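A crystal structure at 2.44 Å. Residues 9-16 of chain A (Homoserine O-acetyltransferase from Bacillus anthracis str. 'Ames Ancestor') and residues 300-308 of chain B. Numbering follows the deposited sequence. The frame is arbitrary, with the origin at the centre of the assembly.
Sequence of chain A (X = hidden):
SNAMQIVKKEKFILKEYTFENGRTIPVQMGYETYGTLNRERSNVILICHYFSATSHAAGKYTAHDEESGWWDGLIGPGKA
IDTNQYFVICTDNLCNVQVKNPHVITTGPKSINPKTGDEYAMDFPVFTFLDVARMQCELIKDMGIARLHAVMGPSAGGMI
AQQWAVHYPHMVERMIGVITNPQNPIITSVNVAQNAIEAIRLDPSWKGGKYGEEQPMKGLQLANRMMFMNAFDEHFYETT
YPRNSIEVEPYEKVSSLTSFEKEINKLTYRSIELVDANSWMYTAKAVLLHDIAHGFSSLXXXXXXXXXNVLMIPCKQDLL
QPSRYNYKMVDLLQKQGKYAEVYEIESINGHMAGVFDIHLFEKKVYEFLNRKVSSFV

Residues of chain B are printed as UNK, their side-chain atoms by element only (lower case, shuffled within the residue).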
# COMPACT_ATOMS: atom_id res chain seq x y z
N LYS A 9 29.36 -17.28 14.17
CA LYS A 9 28.89 -17.18 12.80
C LYS A 9 29.88 -17.89 11.89
O LYS A 9 31.08 -17.73 12.04
CB LYS A 9 28.76 -15.71 12.40
CG LYS A 9 28.04 -15.49 11.06
CD LYS A 9 26.53 -15.42 11.20
CE LYS A 9 25.85 -15.31 9.82
NZ LYS A 9 24.49 -14.73 9.91
N GLU A 10 29.37 -18.66 10.95
CA GLU A 10 30.21 -19.28 9.92
C GLU A 10 29.77 -18.79 8.55
O GLU A 10 28.76 -18.07 8.41
CB GLU A 10 30.04 -20.79 9.92
CG GLU A 10 30.07 -21.43 11.26
CD GLU A 10 31.46 -21.74 11.75
OE1 GLU A 10 31.52 -22.46 12.78
OE2 GLU A 10 32.47 -21.26 11.14
N LYS A 11 30.52 -19.22 7.55
CA LYS A 11 30.31 -18.77 6.18
C LYS A 11 30.43 -19.95 5.22
O LYS A 11 31.37 -20.72 5.31
CB LYS A 11 31.37 -17.71 5.88
CG LYS A 11 31.43 -17.23 4.45
CD LYS A 11 32.40 -16.03 4.34
CE LYS A 11 32.63 -15.60 2.89
NZ LYS A 11 33.20 -14.24 2.71
N PHE A 12 29.48 -20.10 4.31
CA PHE A 12 29.53 -21.09 3.26
C PHE A 12 29.53 -20.39 1.91
O PHE A 12 28.75 -19.45 1.70
CB PHE A 12 28.33 -22.02 3.36
CG PHE A 12 28.26 -23.06 2.26
CD1 PHE A 12 29.22 -24.06 2.17
CD2 PHE A 12 27.23 -23.04 1.32
CE1 PHE A 12 29.16 -25.02 1.17
CE2 PHE A 12 27.13 -24.01 0.34
CZ PHE A 12 28.12 -25.01 0.26
N ILE A 13 30.39 -20.83 1.01
CA ILE A 13 30.58 -20.23 -0.31
C ILE A 13 30.34 -21.24 -1.40
O ILE A 13 30.66 -22.41 -1.23
CB ILE A 13 32.03 -19.73 -0.46
CG1 ILE A 13 32.12 -18.28 0.00
CG2 ILE A 13 32.60 -19.91 -1.89
CD1 ILE A 13 32.80 -18.14 1.33
N LEU A 14 29.76 -20.80 -2.50
CA LEU A 14 29.76 -21.55 -3.75
C LEU A 14 30.34 -20.65 -4.83
O LEU A 14 30.00 -19.48 -4.95
CB LEU A 14 28.38 -22.03 -4.13
CG LEU A 14 27.75 -23.07 -3.18
CD1 LEU A 14 26.22 -23.13 -3.41
CD2 LEU A 14 28.35 -24.49 -3.35
N LYS A 15 31.29 -21.20 -5.57
CA LYS A 15 32.02 -20.45 -6.56
C LYS A 15 31.09 -20.14 -7.72
O LYS A 15 31.19 -19.09 -8.34
CB LYS A 15 33.23 -21.24 -7.05
CG LYS A 15 34.41 -21.24 -6.10
CD LYS A 15 35.52 -22.10 -6.65
CE LYS A 15 36.83 -21.96 -5.90
NZ LYS A 15 37.64 -23.21 -6.12
N GLU A 16 30.22 -21.10 -8.02
CA GLU A 16 29.15 -20.89 -8.95
C GLU A 16 27.91 -21.62 -8.47
O GLU A 16 27.97 -22.82 -8.18
CB GLU A 16 29.52 -21.44 -10.34
CG GLU A 16 30.68 -20.74 -11.07
CD GLU A 16 30.50 -19.22 -11.24
OE1 GLU A 16 29.36 -18.70 -11.17
OE2 GLU A 16 31.53 -18.55 -11.45
N UNK B 300 34.61 -32.74 7.54
CA UNK B 300 33.92 -32.30 6.33
C UNK B 300 33.57 -30.82 6.36
O UNK B 300 33.87 -30.12 5.42
c UNK B 300 32.89 -34.53 5.62
o UNK B 300 32.30 -36.65 6.51
c UNK B 300 32.88 -35.56 6.77
o UNK B 300 33.44 -35.31 7.89
c UNK B 300 32.65 -33.11 6.09
N UNK B 301 32.95 -30.34 7.44
CA UNK B 301 32.54 -28.95 7.52
C UNK B 301 33.75 -28.03 7.44
O UNK B 301 33.71 -26.99 6.74
o UNK B 301 30.32 -25.71 10.45
c UNK B 301 31.50 -27.18 9.03
o UNK B 301 30.80 -27.68 11.29
c UNK B 301 31.74 -28.65 8.79
c UNK B 301 30.83 -26.84 10.36
N UNK B 302 34.83 -28.41 8.13
CA UNK B 302 36.07 -27.64 8.07
C UNK B 302 36.60 -27.60 6.64
O UNK B 302 36.97 -26.53 6.13
c UNK B 302 37.11 -28.22 9.03
N UNK B 303 36.63 -28.76 5.98
CA UNK B 303 37.13 -28.83 4.61
C UNK B 303 36.21 -28.08 3.64
O UNK B 303 36.65 -27.60 2.61
c UNK B 303 38.40 -32.50 4.38
c UNK B 303 38.48 -31.04 4.76
c UNK B 303 37.29 -30.28 4.17
c UNK B 303 39.85 -30.41 4.36
N UNK B 304 34.93 -27.95 3.97
CA UNK B 304 34.01 -27.23 3.08
C UNK B 304 34.46 -25.76 2.88
O UNK B 304 34.18 -25.16 1.85
c UNK B 304 32.58 -27.27 3.61
o UNK B 304 32.34 -26.15 4.42
N UNK B 305 35.18 -25.21 3.85
CA UNK B 305 35.74 -23.86 3.70
C UNK B 305 36.82 -23.72 2.65
O UNK B 305 37.05 -22.62 2.15
c UNK B 305 36.29 -23.38 5.02
n UNK B 305 35.02 -24.30 6.86
c UNK B 305 35.21 -23.25 6.06
o UNK B 305 34.53 -22.26 6.12
N UNK B 306 37.49 -24.82 2.29
CA UNK B 306 38.64 -24.74 1.41
C UNK B 306 38.16 -24.41 -0.01
O UNK B 306 37.24 -25.05 -0.56
c UNK B 306 40.04 -26.31 2.86
c UNK B 306 40.62 -26.01 0.39
c UNK B 306 39.49 -26.05 1.44
N UNK B 307 38.76 -23.37 -0.58
CA UNK B 307 38.52 -23.00 -1.98
C UNK B 307 39.79 -23.13 -2.85
O UNK B 307 39.70 -23.06 -4.05
o UNK B 307 35.38 -22.96 -2.85
o UNK B 307 34.87 -23.08 -0.69
c UNK B 307 35.54 -22.58 -1.64
c UNK B 307 37.94 -21.59 -2.03
c UNK B 307 36.59 -21.45 -1.29
N UNK B 308 40.95 -23.33 -2.23
CA UNK B 308 42.19 -23.55 -2.95
C UNK B 308 42.20 -24.90 -3.67
O UNK B 308 41.57 -25.85 -3.23
c UNK B 308 43.37 -23.49 -1.95
O HOH W 1 33.19 -20.56 8.34
O HOH W 2 32.10 -23.34 4.34
O HOH W 3 32.90 -22.53 1.85
O HOH W 4 32.67 -24.41 -0.91

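Position 300 carries three carbons in a row, the third bearing two oxygens, and lies out of reach of chain A. A carboxylate on a two-methylene stem makes it E300(B). Position 301 repeats that pattern, three carbons and a terminal pair of oxygens, and its end comes nearer to chain A, facing the carboxylate of E10(A). It is E301(B), its chain extended (t, t), with OE1 of E301(B) 4.2 Å from OE1 of E10(A). Two like charges sit close here; both oxygens of E301(B) are hydrogen-bonded elsewhere in the structure.

Position 302 has a single carbon and no contact: A302(B). Position 303 has four carbons forked at the second, buried and likewise clear of the strand, the mark of L303(B).

At position 304 one carbon is followed by one oxygen; the carbon points toward chain A and the oxygen sits at the ring edge of F12(A). This is S304(B), with OG of S304(B) 4.4 Å from CD1 of F12(A). OG of S304(B) donates to the backbone O of E301(B) at 2.8 Å, a tie back along the backbone, and water 2 bridges OG of S304(B) and the backbone O of K11(A).

Position 305 shows two carbons, the second carrying one oxygen and one nitrogen, and comes near the backbone O of K11(A). An amide on a short stem makes it N305(B). ND2 of N305(B) donates to the backbone O of A302(B) at 3.1 Å, and OD1 of N305(B) accepts from water 1. That water also donates to OE2 of E10(A) and accepts from the backbone N of K11(A).

Position 306 has one carbon carrying two more, buried and out of reach: V306(B). Position 307 again has three carbons ending in two oxygens; its last carbon lies against I13(A), and K15(A) reaches its backbone O. It is E307(B), with the largest area covered here. CD of E307(B) packs 4.0 Å from CG2 of I13(A), while NZ of K15(A) donates to the backbone O of E307(B) at 2.9 Å. A long salt bridge, NZ of K15(A) to OE1 of E307(B) at 4.0 Å, adds to this. Position 308 has one carbon, pointing away: A308(B).

The contact works largely through water, with direct anchoring by K15(A). CA of F12(A) stays 6.8 Å from CA of N305(B), and no backbone hydrogen bond joins the stretches directly. Water 3 bridges the backbone N of I13(A) and O of S304(B); water 4 lies between the backbone O of I13(A) and OE2 of E307(B). The rule to read: let waters bridge backbones too far apart to pair, and let a long, nearly extended lysine span the wider end to a carbonyl and a carboxylate on one residue.

Chain B 300-308: EEALSNVEA
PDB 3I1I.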